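Local coordinates for transcriptional regulator, crp family (Thermotoga maritima, PDB 1O5L), which probably acts as a DNA-binding transcription factor of the CRP family, with a cyclic nucleotide-binding type domain, at residues 121-124 with 125-129. Numbering follows the deposited sequence.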
loop_
_atom_site.group_PDB
_atom_site.type_symbol
_atom_site.label_atom_id
_atom_site.label_comp_id
_atom_site.label_asym_id
_atom_site.label_seq_id
_atom_site.Cartn_x
_atom_site.Cartn_y
_atom_site.Cartn_z
ATOM N N LEU A 121 2.783 -5.971 5.125
ATOM C CA LEU A 121 1.822 -5.886 4.037
ATOM C C LEU A 121 0.431 -5.464 4.583
ATOM O O LEU A 121 -0.263 -4.670 3.926
ATOM C CB LEU A 121 1.729 -7.185 3.262
ATOM C CG LEU A 121 2.938 -7.662 2.456
ATOM C CD1 LEU A 121 2.615 -9.039 1.886
ATOM C CD2 LEU A 121 3.338 -6.690 1.330
ATOM N N LYS A 122 0.070 -5.968 5.782
ATOM C CA LYS A 122 -1.136 -5.553 6.502
ATOM C C LYS A 122 -1.153 -4.055 6.858
ATOM O O LYS A 122 -2.175 -3.379 6.701
ATOM C CB LYS A 122 -1.316 -6.390 7.779
ATOM C CG LYS A 122 -2.677 -6.212 8.493
ATOM C CD LYS A 122 -2.823 -7.117 9.756
ATOM C CE LYS A 122 -4.142 -6.795 10.506
ATOM N NZ LYS A 122 -4.564 -7.829 11.538
ATOM N N ASP A 123 -0.021 -3.544 7.326
ATOM C CA ASP A 123 0.111 -2.129 7.680
ATOM C C ASP A 123 -0.124 -1.211 6.470
ATOM O O ASP A 123 -0.876 -0.228 6.539
ATOM C CB ASP A 123 1.504 -1.877 8.247
ATOM C CG ASP A 123 1.708 -0.454 8.723
ATOM O OD1 ASP A 123 1.890 0.520 7.982
ATOM O OD2 ASP A 123 1.712 -0.228 9.926
ATOM N N VAL A 124 0.534 -1.548 5.375
ATOM C CA VAL A 124 0.427 -0.786 4.147
ATOM C C VAL A 124 -0.996 -0.862 3.554
ATOM O O VAL A 124 -1.536 0.176 3.104
ATOM C CB VAL A 124 1.492 -1.249 3.111
ATOM C CG1 VAL A 124 1.261 -0.614 1.778
ATOM C CG2 VAL A 124 2.874 -0.913 3.619
ATOM N N SER A 125 -1.593 -2.063 3.561
ATOM C CA SER A 125 -2.947 -2.256 3.027
ATOM C C SER A 125 -4.059 -1.560 3.820
ATOM O O SER A 125 -5.024 -1.057 3.238
ATOM C CB SER A 125 -3.264 -3.734 2.877
ATOM O OG SER A 125 -2.229 -4.336 2.119
ATOM N N GLU A 126 -3.932 -1.575 5.136
ATOM C CA GLU A 126 -4.876 -0.889 6.023
ATOM C C GLU A 126 -4.821 0.623 5.840
ATOM O O GLU A 126 -5.854 1.289 5.832
ATOM C CB GLU A 126 -4.639 -1.270 7.503
ATOM C CG GLU A 126 -5.277 -2.592 7.908
ATOM C CD GLU A 126 -6.770 -2.565 7.661
ATOM O OE1 GLU A 126 -7.454 -1.766 8.322
ATOM O OE2 GLU A 126 -7.257 -3.291 6.769
ATOM N N HIS A 127 -3.618 1.165 5.662
ATOM C CA HIS A 127 -3.476 2.594 5.391
ATOM C C HIS A 127 -4.042 2.949 4.033
ATOM O O HIS A 127 -4.615 4.014 3.851
ATOM C CB HIS A 127 -2.012 3.055 5.511
ATOM C CG HIS A 127 -1.576 3.308 6.919
ATOM N ND1 HIS A 127 -0.802 2.418 7.630
ATOM C CD2 HIS A 127 -1.846 4.330 7.766
ATOM C CE1 HIS A 127 -0.604 2.885 8.851
ATOM N NE2 HIS A 127 -1.226 4.042 8.957
ATOM N N PHE A 128 -3.829 2.064 3.066
ATOM C CA PHE A 128 -4.391 2.243 1.741
ATOM C C PHE A 128 -5.928 2.247 1.753
ATOM O O PHE A 128 -6.548 3.079 1.127
ATOM C CB PHE A 128 -3.906 1.153 0.809
ATOM C CG PHE A 128 -4.362 1.325 -0.611
ATOM C CD1 PHE A 128 -4.088 2.475 -1.313
ATOM C CD2 PHE A 128 -5.090 0.354 -1.238
ATOM C CE1 PHE A 128 -4.502 2.622 -2.622
ATOM C CE2 PHE A 128 -5.507 0.519 -2.558
ATOM C CZ PHE A 128 -5.202 1.639 -3.236
ATOM N N ARG A 129 -6.508 1.287 2.445
ATOM C CA ARG A 129 -7.955 1.098 2.468
ATOM C C ARG A 129 -8.629 2.326 3.058
ATOM O O ARG A 129 -9.632 2.802 2.556
ATOM C CB ARG A 129 -8.288 -0.169 3.281
ATOM C CG ARG A 129 -9.774 -0.562 3.315
ATOM C CD ARG A 129 -10.088 -1.715 4.255
ATOM N NE ARG A 129 -9.647 -1.368 5.604
ATOM C CZ ARG A 129 -10.279 -0.501 6.410
ATOM N NH1 ARG A 129 -11.398 0.115 6.018
ATOM N NH2 ARG A 129 -9.785 -0.240 7.622
#
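Two donors of Ser125 grip the carbonyl oxygen of Leu121 from opposite faces of its plane. Ser125 OG lies 2.7 Å from Leu121 O, and the helical bond from Ser125 N to the same oxygen measures 2.9 Å. The hydroxyl can fold back one turn because OG stands beside its own backbone N (chi1 -53°), so this buried polar group is satisfied within the helix. Two residues on, Asp123 O is shared in the same way. Asp123 O accepts His127 N at 3.2 Å and His127 ND1 at 2.9 Å, the ring nitrogen sitting well above the carbonyl plane. A weak bond of 3.3 Å joins His127 ND1 to Asp123 OD1; the carboxylate approaches the edge of the imidazole with the two planes 43° apart, and its OD1 is also bonded to Ser76. Farther along, the chain of Glu126 bends at chi2 and presents its carboxylate to Arg129, which meets it side-on. Arg129 NH2 reaches Glu126 OE1 at 2.9 Å in a nearly straight salt bridge, while Arg129 NE takes Glu126 OE2 at 3.3 Å. With an alanine at Glu126, the guanidinium would probably lose this two-pronged hold and turn more freely, keeping Glu133 as its acidic mate. On the buried side, Val124 packs on Val124 of the second subunit, and the Phe128 ring meets Phe78 of that subunit. The backbone bonds four residues apart are those of an alpha-helix, with Ser125 and His127 adding side-chain bonds to carbonyls one turn back; this is the long helix 114-139, the last one modelled, which follows the beta-roll and pairs two subunits, as in the dimers of CRP-family regulators.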